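Local coordinates for protein sorbitol dehydrogenase (Gluconobacter oxydans, PDB 5ITG) that probably oxidises D-sorbitol to L-sorbose with a nicotinamide cofactor, as a Rossmann-fold polyol dehydrogenase of the mannitol dehydrogenase family, at residues A[76-81]-A[249-254]; A[291-296]-A[351-356]; A[16-21]-A[48-53]; A[274-277]-A[282-285]. All blocks are in the same frame, centred on the assembly; numbering follows the deposited sequence.

Contact 1: residues A[76-81]-A[249-254]; sequences KAQDCL and LDDDLP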
loop_
_atom_site.group_PDB
_atom_site.type_symbol
_atom_site.label_atom_id
_atom_site.label_comp_id
_atom_site.label_asym_id
_atom_site.label_seq_id
_atom_site.Cartn_x
_atom_site.Cartn_y
_atom_site.Cartn_z
ATOM N N LYS A 76 -2.462 9.980 -23.863
ATOM C CA LYS A 76 -2.009 9.915 -25.248
ATOM C C LYS A 76 -1.562 11.295 -25.738
ATOM O O LYS A 76 -0.607 11.409 -26.502
ATOM C CB LYS A 76 -3.134 9.380 -26.143
ATOM C CG LYS A 76 -3.571 7.955 -25.812
ATOM C CD LYS A 76 -2.473 6.934 -26.121
ATOM C CE LYS A 76 -2.197 6.847 -27.620
ATOM N NZ LYS A 76 -1.195 5.792 -27.960
ATOM N N ALA A 77 -2.246 12.340 -25.286
ATOM C CA ALA A 77 -1.913 13.704 -25.689
ATOM C C ALA A 77 -0.495 14.100 -25.280
ATOM O O ALA A 77 0.171 14.866 -25.977
ATOM C CB ALA A 77 -2.922 14.687 -25.093
ATOM N N GLN A 78 -0.033 13.581 -24.147
ATOM C CA GLN A 78 1.310 13.898 -23.674
ATOM C C GLN A 78 2.282 12.762 -23.953
ATOM O O GLN A 78 3.321 12.652 -23.297
ATOM C CB GLN A 78 1.290 14.197 -22.173
ATOM C CG GLN A 78 0.560 15.475 -21.812
ATOM C CD GLN A 78 0.522 15.725 -20.317
ATOM O OE1 GLN A 78 -0.034 16.724 -19.859
ATOM N NE2 GLN A 78 1.112 14.816 -19.544
ATOM N N ASP A 79 1.942 11.927 -24.936
ATOM C CA ASP A 79 2.772 10.784 -25.306
ATOM C C ASP A 79 2.987 9.879 -24.096
ATOM O O ASP A 79 4.034 9.242 -23.959
ATOM C CB ASP A 79 4.126 11.253 -25.856
ATOM C CG ASP A 79 4.010 11.888 -27.233
ATOM O OD1 ASP A 79 3.551 11.200 -28.166
ATOM O OD2 ASP A 79 4.377 13.075 -27.382
ATOM N N CYS A 80 1.972 9.837 -23.235
ATOM C CA CYS A 80 1.974 9.041 -22.011
ATOM C C CYS A 80 3.008 9.494 -20.984
ATOM O O CYS A 80 3.218 8.825 -19.971
ATOM C CB CYS A 80 2.163 7.558 -22.339
ATOM S SG CYS A 80 0.686 6.800 -23.077
ATOM N N LEU A 81 3.642 10.633 -21.248
ATOM C CA LEU A 81 4.636 11.199 -20.337
ATOM C C LEU A 81 3.921 11.980 -19.234
ATOM O O LEU A 81 2.882 12.592 -19.474
ATOM C CB LEU A 81 5.562 12.165 -21.082
ATOM C CG LEU A 81 6.484 11.659 -22.193
ATOM C CD1 LEU A 81 6.953 12.850 -23.018
ATOM C CD2 LEU A 81 7.670 10.909 -21.603
ATOM N N LEU A 249 5.824 23.162 -15.582
ATOM C CA LEU A 249 5.321 22.312 -16.654
ATOM C C LEU A 249 3.800 22.306 -16.699
ATOM O O LEU A 249 3.142 22.223 -15.663
ATOM C CB LEU A 249 5.811 20.876 -16.451
ATOM C CG LEU A 249 7.321 20.654 -16.338
ATOM C CD1 LEU A 249 7.588 19.232 -15.863
ATOM C CD2 LEU A 249 7.986 20.914 -17.683
ATOM N N ASP A 250 3.242 22.392 -17.902
ATOM C CA ASP A 250 1.792 22.371 -18.059
ATOM C C ASP A 250 1.364 20.911 -18.161
ATOM O O ASP A 250 0.958 20.435 -19.220
ATOM C CB ASP A 250 1.377 23.138 -19.318
ATOM C CG ASP A 250 -0.123 23.108 -19.549
ATOM O OD1 ASP A 250 -0.875 23.513 -18.637
ATOM O OD2 ASP A 250 -0.550 22.682 -20.645
ATOM N N ASP A 251 1.465 20.209 -17.039
ATOM C CA ASP A 251 1.129 18.799 -16.971
ATOM C C ASP A 251 -0.344 18.584 -16.663
ATOM O O ASP A 251 -0.879 19.174 -15.735
ATOM C CB ASP A 251 1.976 18.134 -15.884
ATOM C CG ASP A 251 1.958 16.620 -15.965
ATOM O OD1 ASP A 251 1.143 16.064 -16.734
ATOM O OD2 ASP A 251 2.763 15.988 -15.248
ATOM N N ASP A 252 -0.999 17.737 -17.448
ATOM C CA ASP A 252 -2.406 17.428 -17.216
ATOM C C ASP A 252 -2.540 16.308 -16.182
ATOM O O ASP A 252 -3.583 16.165 -15.537
ATOM C CB ASP A 252 -3.077 16.989 -18.517
ATOM C CG ASP A 252 -3.546 18.160 -19.353
ATOM O OD1 ASP A 252 -4.448 18.884 -18.892
ATOM O OD2 ASP A 252 -3.011 18.359 -20.462
ATOM N N LEU A 253 -1.472 15.533 -16.018
ATOM C CA LEU A 253 -1.462 14.404 -15.091
ATOM C C LEU A 253 -0.293 14.432 -14.099
ATOM O O LEU A 253 0.442 13.455 -13.966
ATOM C CB LEU A 253 -1.413 13.105 -15.897
ATOM C CG LEU A 253 -2.500 13.021 -16.970
ATOM C CD1 LEU A 253 -2.151 11.955 -17.988
ATOM C CD2 LEU A 253 -3.841 12.742 -16.306
ATOM N N PRO A 254 -0.116 15.545 -13.374
ATOM C CA PRO A 254 0.982 15.638 -12.410
ATOM C C PRO A 254 0.650 14.905 -11.119
ATOM O O PRO A 254 -0.509 14.833 -10.724
ATOM C CB PRO A 254 1.095 17.136 -12.182
ATOM C CG PRO A 254 -0.344 17.539 -12.164
ATOM C CD PRO A 254 -0.918 16.782 -13.365
#
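The carboxamide of Gln78 lies against the Asp251-Asp252 backbone and the Asp251 carboxylate, linking a helix end to a tight turn. Helix 66-77 of the Rossmann domain stops here in a Schellman motif whose C-prime residue is Asp79; across the contact, Asp251 folds 251-253 into an Asx turn by accepting Leu253 N at OD1. With CG anti to its own carbonyl carbon (chi1 -68°) and the chain extended beyond, Gln78 delivers its amide straight into that turn. Gln78 OE1 takes Asp252 N in the carbonyl plane, on a lone pair, at 2.8 Å. Gln78 NE2 spends its two hydrogens in two directions: toward Leu81 O at 2.8 Å, across the type I' turn that follows the helix, and toward Asp251 OD1 at 3.1 Å. The opposed roles of its oxygen and nitrogen thus fix which way the amide is flipped. Without the carboxamide, as with an alanine here, Asp252 N, Asp251 OD1 and Leu81 O would probably each lose this partner, and the loop before strand 255-258 could drift from the helix end. The other Asp251 oxygen, OD2, bonds Ser83 OG. Gln78 NE2 and Leu253 N reach Asp251 OD1 from opposite faces of its carboxylate, Gln78 NE2 rising 41° out of the plane.

Contact 2: residues A[291-296]-A[351-356]; sequences EYVKIR and EGYRDS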
loop_
_atom_site.group_PDB
_atom_site.type_symbol
_atom_site.label_atom_id
_atom_site.label_comp_id
_atom_site.label_asym_id
_atom_site.label_seq_id
_atom_site.Cartn_x
_atom_site.Cartn_y
_atom_site.Cartn_z
ATOM N N GLU A 291 7.013 -8.034 5.596
ATOM C CA GLU A 291 5.636 -7.583 5.836
ATOM C C GLU A 291 5.435 -7.287 7.319
ATOM O O GLU A 291 4.768 -6.308 7.683
ATOM C CB GLU A 291 4.608 -8.651 5.418
ATOM C CG GLU A 291 4.522 -8.928 3.923
ATOM C CD GLU A 291 3.249 -9.683 3.540
ATOM O OE1 GLU A 291 2.861 -10.617 4.276
ATOM O OE2 GLU A 291 2.641 -9.347 2.501
ATOM N N TYR A 292 6.004 -8.135 8.179
ATOM C CA TYR A 292 5.857 -7.936 9.607
ATOM C C TYR A 292 6.674 -6.781 10.153
ATOM O O TYR A 292 6.300 -6.198 11.161
ATOM C CB TYR A 292 6.128 -9.241 10.370
ATOM C CG TYR A 292 4.911 -10.145 10.301
ATOM C CD1 TYR A 292 3.667 -9.683 10.734
ATOM C CD2 TYR A 292 4.976 -11.412 9.719
ATOM C CE1 TYR A 292 2.510 -10.449 10.582
ATOM C CE2 TYR A 292 3.817 -12.194 9.560
ATOM C CZ TYR A 292 2.587 -11.695 9.991
ATOM O OH TYR A 292 1.434 -12.425 9.805
ATOM N N VAL A 293 7.780 -6.441 9.498
ATOM C CA VAL A 293 8.560 -5.287 9.941
ATOM C C VAL A 293 7.668 -4.057 9.715
ATOM O O VAL A 293 7.527 -3.196 10.588
ATOM C CB VAL A 293 9.844 -5.094 9.110
ATOM C CG1 VAL A 293 10.470 -3.723 9.434
ATOM C CG2 VAL A 293 10.840 -6.211 9.422
ATOM N N LYS A 294 7.057 -3.986 8.538
ATOM C CA LYS A 294 6.184 -2.862 8.206
ATOM C C LYS A 294 4.981 -2.812 9.142
ATOM O O LYS A 294 4.625 -1.751 9.674
ATOM C CB LYS A 294 5.715 -2.981 6.762
ATOM C CG LYS A 294 4.978 -1.755 6.253
ATOM C CD LYS A 294 4.518 -1.978 4.827
ATOM C CE LYS A 294 3.509 -0.941 4.407
ATOM N NZ LYS A 294 2.831 -1.341 3.140
ATOM N N ILE A 295 4.358 -3.965 9.353
ATOM C CA ILE A 295 3.195 -4.048 10.232
ATOM C C ILE A 295 3.508 -3.684 11.689
ATOM O O ILE A 295 2.822 -2.854 12.302
ATOM C CB ILE A 295 2.595 -5.477 10.206
ATOM C CG1 ILE A 295 1.927 -5.735 8.851
ATOM C CG2 ILE A 295 1.585 -5.660 11.341
ATOM C CD1 ILE A 295 1.524 -7.181 8.659
ATOM N N ARG A 296 4.562 -4.286 12.234
ATOM C CA ARG A 296 4.887 -4.080 13.638
ATOM C C ARG A 296 5.699 -2.850 14.022
ATOM O O ARG A 296 5.803 -2.530 15.215
ATOM C CB ARG A 296 5.550 -5.347 14.190
ATOM C CG ARG A 296 4.639 -6.588 14.095
ATOM C CD ARG A 296 5.320 -7.818 14.678
ATOM N NE ARG A 296 5.716 -7.568 16.055
ATOM C CZ ARG A 296 6.701 -8.206 16.687
ATOM N NH1 ARG A 296 7.407 -9.152 16.065
ATOM N NH2 ARG A 296 6.993 -7.883 17.939
ATOM N N GLU A 351 16.954 -0.582 13.275
ATOM C CA GLU A 351 17.170 0.768 13.776
ATOM C C GLU A 351 17.086 1.772 12.640
ATOM O O GLU A 351 16.618 2.894 12.831
ATOM C CB GLU A 351 18.529 0.878 14.466
ATOM C CG GLU A 351 18.686 -0.056 15.646
ATOM C CD GLU A 351 19.589 -1.241 15.345
ATOM O OE1 GLU A 351 19.201 -2.141 14.542
ATOM O OE2 GLU A 351 20.697 -1.258 15.917
ATOM N N GLY A 352 17.557 1.363 11.466
ATOM C CA GLY A 352 17.499 2.227 10.301
ATOM C C GLY A 352 16.047 2.338 9.866
ATOM O O GLY A 352 15.605 3.384 9.395
ATOM N N TYR A 353 15.296 1.254 10.018
ATOM C CA TYR A 353 13.891 1.282 9.644
ATOM C C TYR A 353 13.173 2.238 10.592
ATOM O O TYR A 353 12.343 3.045 10.172
ATOM C CB TYR A 353 13.252 -0.100 9.749
ATOM C CG TYR A 353 11.889 -0.145 9.071
ATOM C CD1 TYR A 353 11.784 -0.239 7.687
ATOM C CD2 TYR A 353 10.718 -0.031 9.813
ATOM C CE1 TYR A 353 10.531 -0.213 7.050
ATOM C CE2 TYR A 353 9.469 -0.004 9.198
ATOM C CZ TYR A 353 9.382 -0.095 7.820
ATOM O OH TYR A 353 8.144 -0.065 7.223
ATOM N N ARG A 354 13.495 2.124 11.876
ATOM C CA ARG A 354 12.916 2.983 12.908
ATOM C C ARG A 354 13.141 4.442 12.523
ATOM O O ARG A 354 12.226 5.264 12.593
ATOM C CB ARG A 354 13.585 2.705 14.259
ATOM C CG ARG A 354 13.250 3.703 15.363
ATOM C CD ARG A 354 14.352 3.686 16.432
ATOM N NE ARG A 354 15.604 4.256 15.931
ATOM C CZ ARG A 354 16.807 4.019 16.451
ATOM N NH1 ARG A 354 16.946 3.208 17.496
ATOM N NH2 ARG A 354 17.877 4.606 15.934
ATOM N N ASP A 355 14.365 4.761 12.114
ATOM C CA ASP A 355 14.681 6.126 11.725
ATOM C C ASP A 355 13.810 6.593 10.565
ATOM O O ASP A 355 13.350 7.734 10.559
ATOM C CB ASP A 355 16.161 6.258 11.356
ATOM C CG ASP A 355 17.075 6.082 12.557
ATOM O OD1 ASP A 355 16.605 6.306 13.695
ATOM O OD2 ASP A 355 18.262 5.735 12.367
ATOM N N SER A 356 13.572 5.718 9.592
ATOM C CA SER A 356 12.742 6.094 8.447
ATOM C C SER A 356 11.286 6.310 8.859
ATOM O O SER A 356 10.613 7.196 8.334
ATOM C CB SER A 356 12.809 5.031 7.344
ATOM O OG SER A 356 12.197 3.816 7.749
#
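Tyr353 lays its ring over Val293, and its hydroxyl end runs on to the backbone and proximal side chain of Lys294. Val293 CG1 sits almost exactly above the ring centre, 3.7 Å from the Tyr353 centroid and 11° off the normal, a well-centred CH-pi contact. CG1 is the valine branch that stands anti to the backbone N (chi1 169°), which carries it outward to the tyrosine. The valine side chain also touches Pro345, in a loop. On the opposite face of the ring lies Ser356 OG, offset toward the rim; the same hydroxyl bonds back to Tyr353 O one turn of helix earlier. The pair joins helix 288-312 to helix 350-361 within the helical C-terminal domain of the mannitol dehydrogenase family, and Trp290, Met297 and Leu298 of the longer helix also touch Tyr353. At the far end of the ring, Tyr353 OH lies 3.6 Å from Lys294 CA and 3.7 Å from Lys294 CG. Toward Lys294 the hydroxyl meets only carbon atoms: the lysine runs extended past the tyrosine, and its ammonium NZ goes on to Val228 O, at the end of strand 226-228.

Contact 3: residues A[16-21]-A[48-53]; sequences APPYDI and ILEHAP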
loop_
_atom_site.group_PDB
_atom_site.type_symbol
_atom_site.label_atom_id
_atom_site.label_comp_id
_atom_site.label_asym_id
_atom_site.label_seq_id
_atom_site.Cartn_x
_atom_site.Cartn_y
_atom_site.Cartn_z
ATOM N N ALA A 16 14.738 14.555 -17.061
ATOM C CA ALA A 16 14.050 13.838 -18.124
ATOM C C ALA A 16 14.398 12.359 -18.032
ATOM O O ALA A 16 15.311 11.970 -17.304
ATOM C CB ALA A 16 14.468 14.393 -19.480
ATOM N N PRO A 17 13.664 11.507 -18.761
ATOM C CA PRO A 17 13.961 10.074 -18.712
ATOM C C PRO A 17 15.441 9.843 -18.992
ATOM O O PRO A 17 15.977 10.358 -19.966
ATOM C CB PRO A 17 13.064 9.509 -19.804
ATOM C CG PRO A 17 11.865 10.405 -19.727
ATOM C CD PRO A 17 12.489 11.773 -19.607
ATOM N N PRO A 18 16.123 9.073 -18.133
ATOM C CA PRO A 18 17.551 8.787 -18.306
ATOM C C PRO A 18 17.844 7.677 -19.316
ATOM O O PRO A 18 18.602 6.749 -19.027
ATOM C CB PRO A 18 17.986 8.404 -16.899
ATOM C CG PRO A 18 16.789 7.644 -16.403
ATOM C CD PRO A 18 15.632 8.532 -16.852
ATOM N N TYR A 19 17.245 7.778 -20.497
ATOM C CA TYR A 19 17.433 6.782 -21.550
ATOM C C TYR A 19 16.771 7.269 -22.835
ATOM O O TYR A 19 15.968 8.197 -22.808
ATOM C CB TYR A 19 16.815 5.448 -21.119
ATOM C CG TYR A 19 15.373 5.575 -20.680
ATOM C CD1 TYR A 19 14.347 5.716 -21.613
ATOM C CD2 TYR A 19 15.039 5.595 -19.328
ATOM C CE1 TYR A 19 13.028 5.874 -21.215
ATOM C CE2 TYR A 19 13.720 5.755 -18.915
ATOM C CZ TYR A 19 12.723 5.892 -19.863
ATOM O OH TYR A 19 11.422 6.043 -19.463
ATOM N N ASP A 20 17.115 6.651 -23.960
ATOM C CA ASP A 20 16.522 7.042 -25.231
ATOM C C ASP A 20 15.094 6.508 -25.246
ATOM O O ASP A 20 14.879 5.299 -25.330
ATOM C CB ASP A 20 17.309 6.439 -26.397
ATOM C CG ASP A 20 16.961 7.083 -27.726
ATOM O OD1 ASP A 20 15.773 7.416 -27.936
ATOM O OD2 ASP A 20 17.874 7.242 -28.567
ATOM N N ILE A 21 14.120 7.409 -25.163
ATOM C CA ILE A 21 12.718 7.013 -25.143
ATOM C C ILE A 21 12.305 6.243 -26.400
ATOM O O ILE A 21 11.346 5.471 -26.380
ATOM C CB ILE A 21 11.798 8.247 -24.974
ATOM C CG1 ILE A 21 10.338 7.801 -24.857
ATOM C CG2 ILE A 21 11.979 9.201 -26.150
ATOM C CD1 ILE A 21 9.344 8.943 -24.851
ATOM N N ILE A 48 15.768 1.246 -14.550
ATOM C CA ILE A 48 16.501 0.112 -15.107
ATOM C C ILE A 48 16.330 0.033 -16.621
ATOM O O ILE A 48 16.885 -0.849 -17.273
ATOM C CB ILE A 48 16.051 -1.231 -14.467
ATOM C CG1 ILE A 48 14.530 -1.385 -14.548
ATOM C CG2 ILE A 48 16.513 -1.298 -13.017
ATOM C CD1 ILE A 48 14.004 -1.673 -15.943
ATOM N N LEU A 49 15.567 0.969 -17.177
ATOM C CA LEU A 49 15.311 1.001 -18.612
ATOM C C LEU A 49 16.580 1.329 -19.405
ATOM O O LEU A 49 16.692 0.996 -20.587
ATOM C CB LEU A 49 14.218 2.029 -18.909
ATOM C CG LEU A 49 13.005 1.561 -19.719
ATOM C CD1 LEU A 49 12.546 0.188 -19.255
ATOM C CD2 LEU A 49 11.884 2.578 -19.568
ATOM N N GLU A 50 17.530 1.986 -18.750
ATOM C CA GLU A 50 18.789 2.341 -19.392
ATOM C C GLU A 50 19.701 1.117 -19.415
ATOM O O GLU A 50 20.740 1.119 -20.069
ATOM C CB GLU A 50 19.471 3.473 -18.621
ATOM C CG GLU A 50 19.818 3.107 -17.189
ATOM C CD GLU A 50 20.412 4.270 -16.419
ATOM O OE1 GLU A 50 21.439 4.819 -16.879
ATOM O OE2 GLU A 50 19.854 4.630 -15.357
ATOM N N HIS A 51 19.296 0.074 -18.696
ATOM C CA HIS A 51 20.059 -1.169 -18.614
ATOM C C HIS A 51 19.417 -2.247 -19.477
ATOM O O HIS A 51 20.098 -2.971 -20.207
ATOM C CB HIS A 51 20.101 -1.654 -17.164
ATOM C CG HIS A 51 20.743 -0.686 -16.223
ATOM N ND1 HIS A 51 20.463 -0.663 -14.873
ATOM C CD2 HIS A 51 21.660 0.289 -16.434
ATOM C CE1 HIS A 51 21.179 0.284 -14.293
ATOM N NE2 HIS A 51 21.914 0.877 -15.218
ATOM N N ALA A 52 18.096 -2.351 -19.368
ATOM C CA ALA A 52 17.319 -3.327 -20.114
ATOM C C ALA A 52 16.118 -2.584 -20.681
ATOM O O ALA A 52 15.057 -2.528 -20.062
ATOM C CB ALA A 52 16.865 -4.442 -19.188
ATOM N N PRO A 53 16.271 -2.007 -21.880
ATOM C CA PRO A 53 15.227 -1.246 -22.567
ATOM C C PRO A 53 13.981 -2.011 -23.008
ATOM O O PRO A 53 13.037 -1.406 -23.509
ATOM C CB PRO A 53 15.976 -0.649 -23.753
ATOM C CG PRO A 53 16.949 -1.732 -24.090
ATOM C CD PRO A 53 17.471 -2.131 -22.729
#
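Ile48 O is gripped by two backbone donors, Ala52 N at 2.8 Å and His51 N at 2.9 Å, and the turn they close presents Leu49 and Glu50 to Tyr19. Leu49 lies over one face of the tyrosine ring. Leu49 CD2 makes a CH-pi contact, 3.9 Å from the Tyr19 centroid and 29° off the normal, displaced toward the hydroxyl end, where Leu49 CD2 comes within 3.4 Å of Tyr19 CZ. Leu49 CB covers the same face nearer the ring's root, 3.7 Å from Tyr19 CD2. Pro17 CB stands over the opposite face, offset toward the rim, so the ring is sandwiched between a residue of its own segment and one across the contact. Tyr19 reaches this slot with CG placed between its backbone N and carbonyl carbon (chi1 53°), and its OH bonds Glu46 OE1 at the end of helix 41-46. Beside the ring, Pro18, the centre of an inverse gamma turn, sets its O 3.4 Å from Glu50 CB. The two loops precede strands 26-31 and 56-61, the parallel pair joined by a beta-alpha-beta crossover, so they lie at the N-terminal ends of these strands, opposite the C-terminal ends where Rossmann folds characteristically bind their dinucleotide. Putting an alanine at Tyr19 would probably open a gap between Pro17 and Leu49 and cost Glu46 its hydroxyl partner. Between the segments the contact is mostly dispersive, with no polar bond across it; the directional hold on the ring comes from outside, from Glu46, and probably limits its sliding along Leu49.

Contact 4: residues A[274-277]-A[282-285]; sequences PPLE and QMVG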
loop_
_atom_site.group_PDB
_atom_site.type_symbol
_atom_site.label_atom_id
_atom_site.label_comp_id
_atom_site.label_asym_id
_atom_site.label_seq_id
_atom_site.Cartn_x
_atom_site.Cartn_y
_atom_site.Cartn_z
ATOM N N PRO A 274 13.098 -7.625 -15.113
ATOM C CA PRO A 274 14.067 -6.532 -15.225
ATOM C C PRO A 274 15.077 -6.661 -14.081
ATOM O O PRO A 274 14.820 -7.359 -13.097
ATOM C CB PRO A 274 13.206 -5.282 -15.061
ATOM C CG PRO A 274 11.834 -5.726 -15.470
ATOM C CD PRO A 274 11.735 -7.109 -14.908
ATOM N N PRO A 275 16.238 -5.999 -14.196
ATOM C CA PRO A 275 17.246 -6.071 -13.133
ATOM C C PRO A 275 16.878 -5.060 -12.044
ATOM O O PRO A 275 17.635 -4.140 -11.748
ATOM C CB PRO A 275 18.528 -5.701 -13.866
ATOM C CG PRO A 275 18.043 -4.652 -14.835
ATOM C CD PRO A 275 16.755 -5.257 -15.364
ATOM N N LEU A 276 15.698 -5.246 -11.456
ATOM C CA LEU A 276 15.171 -4.352 -10.426
ATOM C C LEU A 276 16.082 -4.090 -9.224
ATOM O O LEU A 276 16.002 -3.026 -8.605
ATOM C CB LEU A 276 13.806 -4.871 -9.955
ATOM C CG LEU A 276 12.768 -4.969 -11.082
ATOM C CD1 LEU A 276 11.483 -5.629 -10.581
ATOM C CD2 LEU A 276 12.480 -3.583 -11.610
ATOM N N GLU A 277 16.940 -5.044 -8.876
ATOM C CA GLU A 277 17.842 -4.817 -7.751
ATOM C C GLU A 277 18.659 -3.550 -8.002
ATOM O O GLU A 277 18.932 -2.783 -7.078
ATOM C CB GLU A 277 18.773 -6.019 -7.538
ATOM C CG GLU A 277 19.679 -6.375 -8.713
ATOM C CD GLU A 277 18.915 -6.900 -9.917
ATOM O OE1 GLU A 277 17.940 -7.654 -9.725
ATOM O OE2 GLU A 277 19.304 -6.570 -11.061
ATOM N N GLN A 282 14.310 -4.847 -3.415
ATOM C CA GLN A 282 14.904 -5.881 -2.581
ATOM C C GLN A 282 14.300 -7.231 -2.917
ATOM O O GLN A 282 13.148 -7.510 -2.593
ATOM C CB GLN A 282 14.693 -5.519 -1.102
ATOM C CG GLN A 282 15.441 -4.235 -0.695
ATOM C CD GLN A 282 14.904 -3.564 0.576
ATOM O OE1 GLN A 282 13.748 -3.139 0.628
ATOM N NE2 GLN A 282 15.757 -3.450 1.595
HETATM N N MSE A 283 15.085 -8.065 -3.593
HETATM C CA MSE A 283 14.627 -9.388 -3.989
HETATM C C MSE A 283 14.800 -10.357 -2.828
HETATM O O MSE A 283 15.848 -10.378 -2.184
HETATM C CB MSE A 283 15.419 -9.861 -5.214
HETATM C CG MSE A 283 14.594 -9.966 -6.498
HETATM SE SE MSE A 283 13.711 -8.333 -7.057
HETATM C CE MSE A 283 14.955 -7.773 -8.435
ATOM N N VAL A 284 13.771 -11.155 -2.556
ATOM C CA VAL A 284 13.817 -12.111 -1.453
ATOM C C VAL A 284 13.182 -13.442 -1.817
ATOM O O VAL A 284 12.531 -13.568 -2.846
ATOM C CB VAL A 284 13.052 -11.584 -0.223
ATOM C CG1 VAL A 284 13.652 -10.269 0.246
ATOM C CG2 VAL A 284 11.571 -11.400 -0.579
ATOM N N GLY A 285 13.359 -14.424 -0.943
ATOM C CA GLY A 285 12.764 -15.730 -1.158
ATOM C C GLY A 285 11.362 -15.780 -0.568
ATOM O O GLY A 285 10.470 -16.442 -1.107
#
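Gln282 starts the strand that carries Met283 onto Leu276 and Glu277; its own CA lies 6.0 Å from Glu277 CA. Its backbone bonds Trp263 and Leu265 of strand 263-266, the parallel neighbour, while its side-chain OE1 takes Gln262 NE2. Met283, present as selenomethionine, comes next and carries the contact. Its chain bends at chi2 (57°) and again at chi3 (101°), folding the terminal methyl back onto the short 3-10 segment that begins at Leu276. There Met283 CE presses against Leu276 CB at 3.5 Å, tighter than an ordinary carbon contact, and comes within 3.4 Å of Glu277 N. From another side Glu277 OE1 meets the same methyl, 3.3 Å from Met283 CE. Glu277 starts with CG between backbone N and carbonyl carbon (chi1 60°) and then bends at chi2, which brings OE1 there; OE1 is also salt-bridged to Arg273 NH1. Val284 continues the strand with backbone bonds to Leu265 and Asp267, completing the edge of a three-stranded mixed sheet. At Gly285 the chain leaves this strand, on its way to helix 288-312. The loop thus returns beside the strand it leads into, and one methyl fills the angle between them. Being nonpolar, that methyl gives Leu276 and the Glu277 backbone a dispersive neighbour; the Glu277 carboxylate finds its charge partner in Arg273 and probably gains little from Met283 beyond a weak CH...O attraction.

How the contacts relate
Contacts 1, 3 and 4 fasten loops around the Rossmann part of the chain, whereas contact 2 joins two helices of the C-terminal domain. Contact 3 is the bridge among these three: Ile21 CD1 packs on Leu81 CD2 of contact 1 at 4.1 Å, and Ile48 CD1 packs on Pro274 CB of contact 4 at 3.8 Å. Contacts 1 and 4 do not touch, their nearest atoms being about 17 Å apart. Helix 288-312 of contact 2 is the next element after strand 282-284 of contact 4, and the two contacts come within about 8 Å at their nearest atoms without touching. Contacts 1 and 2 lie on opposite sides of the chain's centre, their centres 35 Å apart. The structure is substrate-free.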